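Local coordinates for possible metal-dependent hydrolase (Veillonella parvula, PDB 3RPC), which is probably a metal-dependent hydrolase of the metallo-beta-lactamase superfamily, binding two zinc ions at one edge of its beta sandwich, at residues Gly38-Asn44 against Val230-Ala234; Leu179-Asn185 against Arg216-Lys221. Numbering follows the deposited sequence.

Contact 1. Residues Gly38-Asn44 against Val230-Ala234; sequences GFEGTFN and VNHTA
Two irregular loops of a metallo-beta-lactamase fold meet beside the dizinc site, the N231 side chain (chi1 p) inserted into the concave backbone of G38-N44 and the H232 side chain about 6 Å from a bound zinc. G38 CA lies 3.2 Å from N231 OD1; a CB there would clash with N231 CG. F39 N donates to N231 OD1 (2.9 Å), and the F39 ring (chi1 m) lies obliquely to the H232 imidazole (centroids 5.0 Å, planes 54°), with V230 CG1 at the F39 ring edge, 4.2 Å from F39 CE2. F39-T42 form a type II turn, G41 taking positive phi (76/16). T42 (chi1 p) closes it, OG1 donating to F39 O (2.6 Å) while accepting from N231 ND2 (2.9 Å). F43 (chi1 t) lays its ring over A234 CB, 3.9 Å from the centroid, a CH-pi contact, and F43 O accepts from N231 ND2 (2.9 Å). N44, at positive phi (60/40), curls round N231; also bonded to Q47, it returns ND2 to N231 O at 3.2 Å.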
ATOM      1  N   GLY A  38     -26.514  -2.080 -14.230  1.00 22.50           N
ATOM      2  CA  GLY A  38     -25.674  -1.312 -13.323  1.00 22.23           C
ATOM      3  C   GLY A  38     -25.172  -2.174 -12.184  1.00 21.06           C
ATOM      4  O   GLY A  38     -25.806  -3.182 -11.845  1.00 27.02           O
ATOM      5  N   PHE A  39     -24.041  -1.798 -11.586  1.00 20.90           N
ATOM      6  CA  PHE A  39     -23.473  -2.559 -10.477  1.00 21.96           C
ATOM      7  C   PHE A  39     -24.464  -2.630  -9.319  1.00 25.06           C
ATOM      8  O   PHE A  39     -25.021  -1.616  -8.909  1.00 25.48           O
ATOM      9  CB  PHE A  39     -22.160  -1.943  -9.984  1.00 24.09           C
ATOM     10  CG  PHE A  39     -21.012  -2.086 -10.947  1.00 23.71           C
ATOM     11  CD1 PHE A  39     -20.472  -3.332 -11.225  1.00 29.93           C
ATOM     12  CD2 PHE A  39     -20.473  -0.973 -11.571  1.00 24.65           C
ATOM     13  CE1 PHE A  39     -19.417  -3.464 -12.113  1.00 29.23           C
ATOM     14  CE2 PHE A  39     -19.415  -1.094 -12.456  1.00 22.12           C
ATOM     15  CZ  PHE A  39     -18.887  -2.343 -12.733  1.00 26.65           C
ATOM     16  N   GLU A  40     -24.685  -3.828  -8.796  1.00 29.23           N
ATOM     17  CA  GLU A  40     -25.628  -3.998  -7.694  1.00 31.66           C
ATOM     18  C   GLU A  40     -25.196  -3.197  -6.467  1.00 24.10           C
ATOM     19  O   GLU A  40     -24.014  -3.172  -6.114  1.00 26.15           O
ATOM     20  CB  GLU A  40     -25.776  -5.480  -7.339  1.00 39.38           C
ATOM     21  CG  GLU A  40     -26.857  -5.771  -6.309  1.00 48.89           C
ATOM     22  CD  GLU A  40     -27.002  -7.256  -6.027  1.00 59.39           C
ATOM     23  OE1 GLU A  40     -26.363  -8.061  -6.741  1.00 61.34           O
ATOM     24  OE2 GLU A  40     -27.751  -7.620  -5.095  1.00 62.96           O
ATOM     25  N   GLY A  41     -26.167  -2.540  -5.834  1.00 24.09           N
ATOM     26  CA  GLY A  41     -25.944  -1.858  -4.569  1.00 23.90           C
ATOM     27  C   GLY A  41     -25.199  -0.545  -4.697  1.00 23.44           C
ATOM     28  O   GLY A  41     -24.693  -0.011  -3.706  1.00 22.50           O
ATOM     29  N   THR A  42     -25.127  -0.018  -5.913  1.00 21.99           N
ATOM     30  CA  THR A  42     -24.377   1.211  -6.150  1.00 21.47           C
ATOM     31  C   THR A  42     -25.277   2.356  -6.592  1.00 18.69           C
ATOM     32  O   THR A  42     -26.431   2.160  -6.968  1.00 17.65           O
ATOM     33  CB  THR A  42     -23.261   1.020  -7.208  1.00 20.17           C
ATOM     34  OG1 THR A  42     -23.840   0.699  -8.480  1.00 20.41           O
ATOM     35  CG2 THR A  42     -22.284  -0.083  -6.780  1.00 19.37           C
ATOM     36  N   PHE A  43     -24.729   3.562  -6.519  1.00 18.05           N
ATOM     37  CA  PHE A  43     -25.397   4.763  -6.996  1.00 17.29           C
ATOM     38  C   PHE A  43     -25.953   4.546  -8.410  1.00 19.02           C
ATOM     39  O   PHE A  43     -25.245   4.075  -9.305  1.00 16.87           O
ATOM     40  CB  PHE A  43     -24.377   5.909  -6.958  1.00 16.67           C
ATOM     41  CG  PHE A  43     -24.914   7.247  -7.398  1.00 16.53           C
ATOM     42  CD1 PHE A  43     -25.599   8.063  -6.507  1.00 17.76           C
ATOM     43  CD2 PHE A  43     -24.705   7.705  -8.681  1.00 17.60           C
ATOM     44  CE1 PHE A  43     -26.065   9.305  -6.902  1.00 18.20           C
ATOM     45  CE2 PHE A  43     -25.173   8.944  -9.091  1.00 14.97           C
ATOM     46  CZ  PHE A  43     -25.861   9.750  -8.198  1.00 18.01           C
ATOM     47  N   ASN A  44     -27.226   4.867  -8.605  1.00 16.18           N
ATOM     48  CA  ASN A  44     -27.842   4.821  -9.929  1.00 16.09           C
ATOM     49  C   ASN A  44     -27.789   3.412 -10.542  1.00 18.12           C
ATOM     50  O   ASN A  44     -27.541   3.261 -11.738  1.00 18.72           O
ATOM     51  CB  ASN A  44     -27.139   5.833 -10.847  1.00 15.77           C
ATOM     52  CG  ASN A  44     -27.822   6.005 -12.192  1.00 20.29           C
ATOM     53  OD1 ASN A  44     -29.043   5.940 -12.307  1.00 21.25           O
ATOM     54  ND2 ASN A  44     -27.017   6.223 -13.228  1.00 22.22           N
ATOM     55  N   VAL A 230     -19.801   4.181 -16.602  1.00 16.04           N
ATOM     56  CA  VAL A 230     -20.438   3.236 -15.692  1.00 16.48           C
ATOM     57  C   VAL A 230     -21.561   3.935 -14.930  1.00 14.86           C
ATOM     58  O   VAL A 230     -21.665   5.165 -14.950  1.00 17.77           O
ATOM     59  CB  VAL A 230     -19.440   2.536 -14.726  1.00 17.30           C
ATOM     60  CG1 VAL A 230     -18.434   1.685 -15.514  1.00 21.17           C
ATOM     61  CG2 VAL A 230     -18.714   3.532 -13.824  1.00 16.35           C
ATOM     62  N   ASN A 231     -22.421   3.153 -14.289  1.00 16.64           N
ATOM     63  CA  ASN A 231     -23.631   3.721 -13.704  1.00 16.04           C
ATOM     64  C   ASN A 231     -23.387   4.540 -12.450  1.00 17.66           C
ATOM     65  O   ASN A 231     -24.120   5.502 -12.197  1.00 17.66           O
ATOM     66  CB  ASN A 231     -24.645   2.631 -13.377  1.00 18.80           C
ATOM     67  CG  ASN A 231     -24.132   1.672 -12.330  1.00 21.57           C
ATOM     68  OD1 ASN A 231     -23.340   0.787 -12.634  1.00 19.96           O
ATOM     69  ND2 ASN A 231     -24.560   1.854 -11.079  1.00 18.34           N
ATOM     70  N   HIS A 232     -22.391   4.149 -11.653  1.00 15.55           N
ATOM     71  CA  HIS A 232     -22.278   4.688 -10.295  1.00 17.26           C
ATOM     72  C   HIS A 232     -21.312   5.854 -10.112  1.00 17.63           C
ATOM     73  O   HIS A 232     -21.142   6.340  -8.996  1.00 14.43           O
ATOM     74  CB  HIS A 232     -22.001   3.578  -9.267  1.00 18.25           C
ATOM     75  CG  HIS A 232     -20.715   2.838  -9.480  1.00 19.13           C
ATOM     76  ND1 HIS A 232     -20.089   2.757 -10.706  1.00 21.77           N
ATOM     77  CD2 HIS A 232     -19.949   2.121  -8.621  1.00 20.63           C
ATOM     78  CE1 HIS A 232     -18.989   2.032 -10.592  1.00 25.18           C
ATOM     79  NE2 HIS A 232     -18.883   1.631  -9.338  1.00 21.92           N
ATOM     80  N   THR A 233     -20.713   6.324 -11.200  1.00 16.83           N
ATOM     81  CA  THR A 233     -19.838   7.487 -11.134  1.00 13.97           C
ATOM     82  C   THR A 233     -20.685   8.762 -11.051  1.00 13.68           C
ATOM     83  O   THR A 233     -21.252   9.224 -12.059  1.00 16.30           O
ATOM     84  CB  THR A 233     -18.852   7.522 -12.314  1.00 15.09           C
ATOM     85  OG1 THR A 233     -19.507   7.085 -13.521  1.00 16.48           O
ATOM     86  CG2 THR A 233     -17.722   6.569 -12.043  1.00 15.31           C
ATOM     87  N   ALA A 234     -20.775   9.302  -9.840  1.00 13.15           N
ATOM     88  CA  ALA A 234     -21.669  10.407  -9.520  1.00 14.05           C
ATOM     89  C   ALA A 234     -21.130  11.765  -9.941  1.00 14.14           C
ATOM     90  O   ALA A 234     -21.828  12.770  -9.841  1.00 18.04           O
ATOM     91  CB  ALA A 234     -21.958  10.398  -8.033  1.00 14.60           C
TER

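Contact 2. Residues Leu179-Asn185 against Arg216-Lys221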
ATOM      1  N   LEU A 179       3.812  10.743  -5.908  1.00 15.30           N
ATOM      2  CA  LEU A 179       3.983  12.107  -6.391  1.00 15.96           C
ATOM      3  C   LEU A 179       5.356  12.672  -6.036  1.00 16.85           C
ATOM      4  O   LEU A 179       6.026  13.279  -6.872  1.00 19.23           O
ATOM      5  CB  LEU A 179       2.876  13.018  -5.830  1.00 14.52           C
ATOM      6  CG  LEU A 179       1.466  12.755  -6.380  1.00 14.71           C
ATOM      7  CD1 LEU A 179       0.429  13.584  -5.628  1.00 14.58           C
ATOM      8  CD2 LEU A 179       1.378  13.037  -7.873  1.00 15.96           C
ATOM      9  N   LEU A 180       5.783  12.472  -4.793  1.00 16.19           N
ATOM     10  CA  LEU A 180       7.049  13.041  -4.363  1.00 16.46           C
ATOM     11  C   LEU A 180       8.246  12.246  -4.896  1.00 16.54           C
ATOM     12  O   LEU A 180       9.254  12.823  -5.307  1.00 19.82           O
ATOM     13  CB  LEU A 180       7.091  13.142  -2.835  1.00 19.89           C
ATOM     14  CG  LEU A 180       8.358  13.769  -2.240  1.00 23.01           C
ATOM     15  CD1 LEU A 180       8.506  15.226  -2.663  1.00 24.86           C
ATOM     16  CD2 LEU A 180       8.344  13.654  -0.723  1.00 24.90           C
ATOM     17  N   ARG A 181       8.131  10.923  -4.909  1.00 15.04           N
ATOM     18  CA  ARG A 181       9.251  10.087  -5.331  1.00 17.26           C
ATOM     19  C   ARG A 181       9.553  10.191  -6.817  1.00 18.13           C
ATOM     20  O   ARG A 181      10.715  10.185  -7.218  1.00 19.71           O
ATOM     21  CB  ARG A 181       9.009   8.629  -4.949  1.00 19.01           C
ATOM     22  CG  ARG A 181       9.038   8.418  -3.455  1.00 20.69           C
ATOM     23  CD  ARG A 181       8.459   7.086  -3.043  1.00 22.48           C
ATOM     24  NE  ARG A 181       8.388   7.007  -1.583  1.00 21.63           N
ATOM     25  CZ  ARG A 181       8.001   5.932  -0.908  1.00 23.33           C
ATOM     26  NH1 ARG A 181       7.636   4.837  -1.559  1.00 23.69           N
ATOM     27  NH2 ARG A 181       7.969   5.963   0.422  1.00 20.17           N
ATOM     28  N   PHE A 182       8.509  10.293  -7.634  1.00 19.75           N
ATOM     29  CA  PHE A 182       8.683  10.191  -9.083  1.00 17.48           C
ATOM     30  C   PHE A 182       8.349  11.469  -9.853  1.00 19.99           C
ATOM     31  O   PHE A 182       8.585  11.548 -11.063  1.00 20.14           O
ATOM     32  CB  PHE A 182       7.892   8.991  -9.619  1.00 18.05           C
ATOM     33  CG  PHE A 182       8.205   7.716  -8.899  1.00 19.08           C
ATOM     34  CD1 PHE A 182       9.477   7.177  -8.960  1.00 22.18           C
ATOM     35  CD2 PHE A 182       7.241   7.069  -8.137  1.00 17.61           C
ATOM     36  CE1 PHE A 182       9.785   6.013  -8.277  1.00 23.98           C
ATOM     37  CE2 PHE A 182       7.539   5.905  -7.460  1.00 23.78           C
ATOM     38  CZ  PHE A 182       8.813   5.376  -7.529  1.00 25.45           C
ATOM     39  N   ASP A 183       7.811  12.461  -9.147  1.00 18.99           N
ATOM     40  CA  ASP A 183       7.510  13.772  -9.722  1.00 19.47           C
ATOM     41  C   ASP A 183       6.955  13.677 -11.138  1.00 18.08           C
ATOM     42  O   ASP A 183       7.569  14.177 -12.088  1.00 21.29           O
ATOM     43  CB  ASP A 183       8.758  14.661  -9.728  1.00 21.45           C
ATOM     44  CG  ASP A 183       8.444  16.104 -10.081  1.00 25.61           C
ATOM     45  OD1 ASP A 183       7.348  16.584  -9.721  1.00 26.36           O
ATOM     46  OD2 ASP A 183       9.295  16.760 -10.717  1.00 34.27           O
ATOM     47  N   PRO A 184       5.787  13.040 -11.284  1.00 16.28           N
ATOM     48  CA  PRO A 184       5.199  12.887 -12.620  1.00 18.89           C
ATOM     49  C   PRO A 184       4.858  14.212 -13.297  1.00 17.17           C
ATOM     50  O   PRO A 184       4.410  15.166 -12.641  1.00 18.23           O
ATOM     51  CB  PRO A 184       3.927  12.069 -12.363  1.00 16.05           C
ATOM     52  CG  PRO A 184       3.607  12.301 -10.906  1.00 17.49           C
ATOM     53  CD  PRO A 184       4.939  12.463 -10.224  1.00 17.34           C
ATOM     54  N   ASN A 185       5.072  14.245 -14.609  1.00 16.90           N
ATOM     55  CA  ASN A 185       4.773  15.408 -15.437  1.00 17.97           C
ATOM     56  C   ASN A 185       3.371  15.341 -16.029  1.00 18.27           C
ATOM     57  O   ASN A 185       2.817  16.362 -16.435  1.00 18.87           O
ATOM     58  CB  ASN A 185       5.807  15.515 -16.561  1.00 17.89           C
ATOM     59  CG  ASN A 185       7.226  15.404 -16.046  1.00 21.89           C
ATOM     60  OD1 ASN A 185       7.909  14.418 -16.300  1.00 21.90           O
ATOM     61  ND2 ASN A 185       7.671  16.409 -15.300  1.00 23.89           N
ATOM     62  N   ARG A 216      -0.636  20.227  -5.399  1.00 16.44           N
ATOM     63  CA  ARG A 216       0.561  19.420  -5.157  1.00 19.05           C
ATOM     64  C   ARG A 216       1.554  19.479  -6.312  1.00 18.92           C
ATOM     65  O   ARG A 216       2.763  19.543  -6.093  1.00 19.11           O
ATOM     66  CB  ARG A 216       0.208  17.963  -4.841  1.00 20.32           C
ATOM     67  CG  ARG A 216       1.348  17.176  -4.197  1.00 21.35           C
ATOM     68  CD  ARG A 216       1.558  17.561  -2.732  1.00 20.03           C
ATOM     69  NE  ARG A 216       0.481  17.058  -1.890  1.00 17.59           N
ATOM     70  CZ  ARG A 216      -0.514  17.799  -1.411  1.00 18.84           C
ATOM     71  NH1 ARG A 216      -1.457  17.239  -0.672  1.00 20.60           N
ATOM     72  NH2 ARG A 216      -0.564  19.104  -1.667  1.00 23.11           N
ATOM     73  N   LYS A 217       1.034  19.478  -7.538  1.00 17.26           N
ATOM     74  CA  LYS A 217       1.863  19.430  -8.735  1.00 17.09           C
ATOM     75  C   LYS A 217       1.433  20.503  -9.725  1.00 18.15           C
ATOM     76  O   LYS A 217       0.787  20.207 -10.732  1.00 18.85           O
ATOM     77  CB  LYS A 217       1.771  18.043  -9.381  1.00 18.14           C
ATOM     78  CG  LYS A 217       2.375  16.935  -8.526  1.00 20.69           C
ATOM     79  CD  LYS A 217       3.883  17.135  -8.374  1.00 24.73           C
ATOM     80  CE  LYS A 217       4.528  15.994  -7.616  1.00 26.85           C
ATOM     81  NZ  LYS A 217       5.940  16.310  -7.252  1.00 26.36           N
ATOM     82  N   PRO A 218       1.787  21.767  -9.438  1.00 19.29           N
ATOM     83  CA  PRO A 218       1.315  22.899 -10.246  1.00 21.28           C
ATOM     84  C   PRO A 218       1.790  22.882 -11.697  1.00 19.81           C
ATOM     85  O   PRO A 218       1.205  23.575 -12.528  1.00 23.17           O
ATOM     86  CB  PRO A 218       1.914  24.119  -9.531  1.00 20.05           C
ATOM     87  CG  PRO A 218       2.255  23.645  -8.171  1.00 27.09           C
ATOM     88  CD  PRO A 218       2.605  22.204  -8.294  1.00 20.46           C
ATOM     89  N   GLU A 219       2.834  22.119 -12.005  1.00 18.83           N
ATOM     90  CA  GLU A 219       3.344  22.102 -13.370  1.00 18.90           C
ATOM     91  C   GLU A 219       2.930  20.864 -14.159  1.00 19.22           C
ATOM     92  O   GLU A 219       3.239  20.751 -15.341  1.00 23.58           O
ATOM     93  CB  GLU A 219       4.868  22.236 -13.377  1.00 24.45           C
ATOM     94  CG  GLU A 219       5.339  23.591 -12.873  1.00 28.23           C
ATOM     95  CD  GLU A 219       6.636  23.505 -12.092  1.00 48.20           C
ATOM     96  OE1 GLU A 219       6.652  23.951 -10.924  1.00 55.06           O
ATOM     97  OE2 GLU A 219       7.636  22.993 -12.643  1.00 51.74           O
ATOM     98  N   ALA A 220       2.233  19.939 -13.505  1.00 16.34           N
ATOM     99  CA  ALA A 220       1.836  18.701 -14.165  1.00 17.87           C
ATOM    100  C   ALA A 220       0.637  18.923 -15.074  1.00 16.25           C
ATOM    101  O   ALA A 220      -0.205  19.791 -14.820  1.00 17.88           O
ATOM    102  CB  ALA A 220       1.528  17.612 -13.135  1.00 19.35           C
ATOM    103  N   LYS A 221       0.579  18.136 -16.137  1.00 19.16           N
ATOM    104  CA  LYS A 221      -0.600  18.082 -16.987  1.00 19.81           C
ATOM    105  C   LYS A 221      -1.513  17.023 -16.393  1.00 16.88           C
ATOM    106  O   LYS A 221      -1.178  15.835 -16.388  1.00 19.32           O
ATOM    107  CB  LYS A 221      -0.212  17.698 -18.409  1.00 25.39           C
ATOM    108  CG  LYS A 221      -1.380  17.667 -19.368  1.00 33.60           C
ATOM    109  CD  LYS A 221      -1.068  18.453 -20.631  1.00 48.60           C
ATOM    110  CE  LYS A 221       0.110  17.858 -21.378  1.00 47.76           C
ATOM    111  NZ  LYS A 221       0.603  18.775 -22.438  1.00 51.47           N
TER
HETATM  112  O   HOH W   1       5.871  18.675 -14.927  1.00 33.97           O
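The last turn of helix 173-182 runs out through L179-F182, and D183 breaks the helical conformation with positive phi (39/63), after which P184 and N185 lead into strand 186-190. Opposite, helix 207-216 ends at R216, and a type I turn from K217 to A220, closed by A220 N to K217 O at 3.1 Å, leads into strand 221-225. The backbones converge from 8.0 Å between the CA atoms of L179 and K217 to 4.6 Å between those of N185 and A220, where K221 N donates to N185 O (2.9 Å). Here begin the two parallel strands of a beta-alpha-beta crossover through helix 207-216.

K217 reaches back across the gap, its aliphatic part against L179 (L179 CB to K217 CE 3.8 Å), and K217 NZ forms a salt bridge with D183 OD1 at 2.9 Å and a weak hydrogen bond to L179 O at 3.1 Å. L179 CD1 packs on R216 CG (4.0 Å), while the R216 guanidinium pairs with E176. The lysine ammonium thus meets the L179 carbonyl in the helix's last turn and the D183 carboxylate just beyond it, so charge and backbone pairing together join two successive helix-to-strand connections.

Overall arrangement
Contacts 1 and 2 lie on opposite sides of the chain's centre, with centres 31 Å apart and nearest atoms about 19 Å apart, so they do not touch. Along the chain, contact 2 falls between the two halves of contact 1. They are related through strand 221-225 of the second mixed sheet: contact 2 sits where this strand and its parallel neighbour 186-190 begin, whereas 230-234 follows its far end and meets the loop after strand 22-26 of the first sheet. Contact 1 therefore joins loops from both sheets near the zinc ions, while contact 2 binds helix ends at the remote end of the second sheet, where L180, R181 and R216 also meet the second subunit.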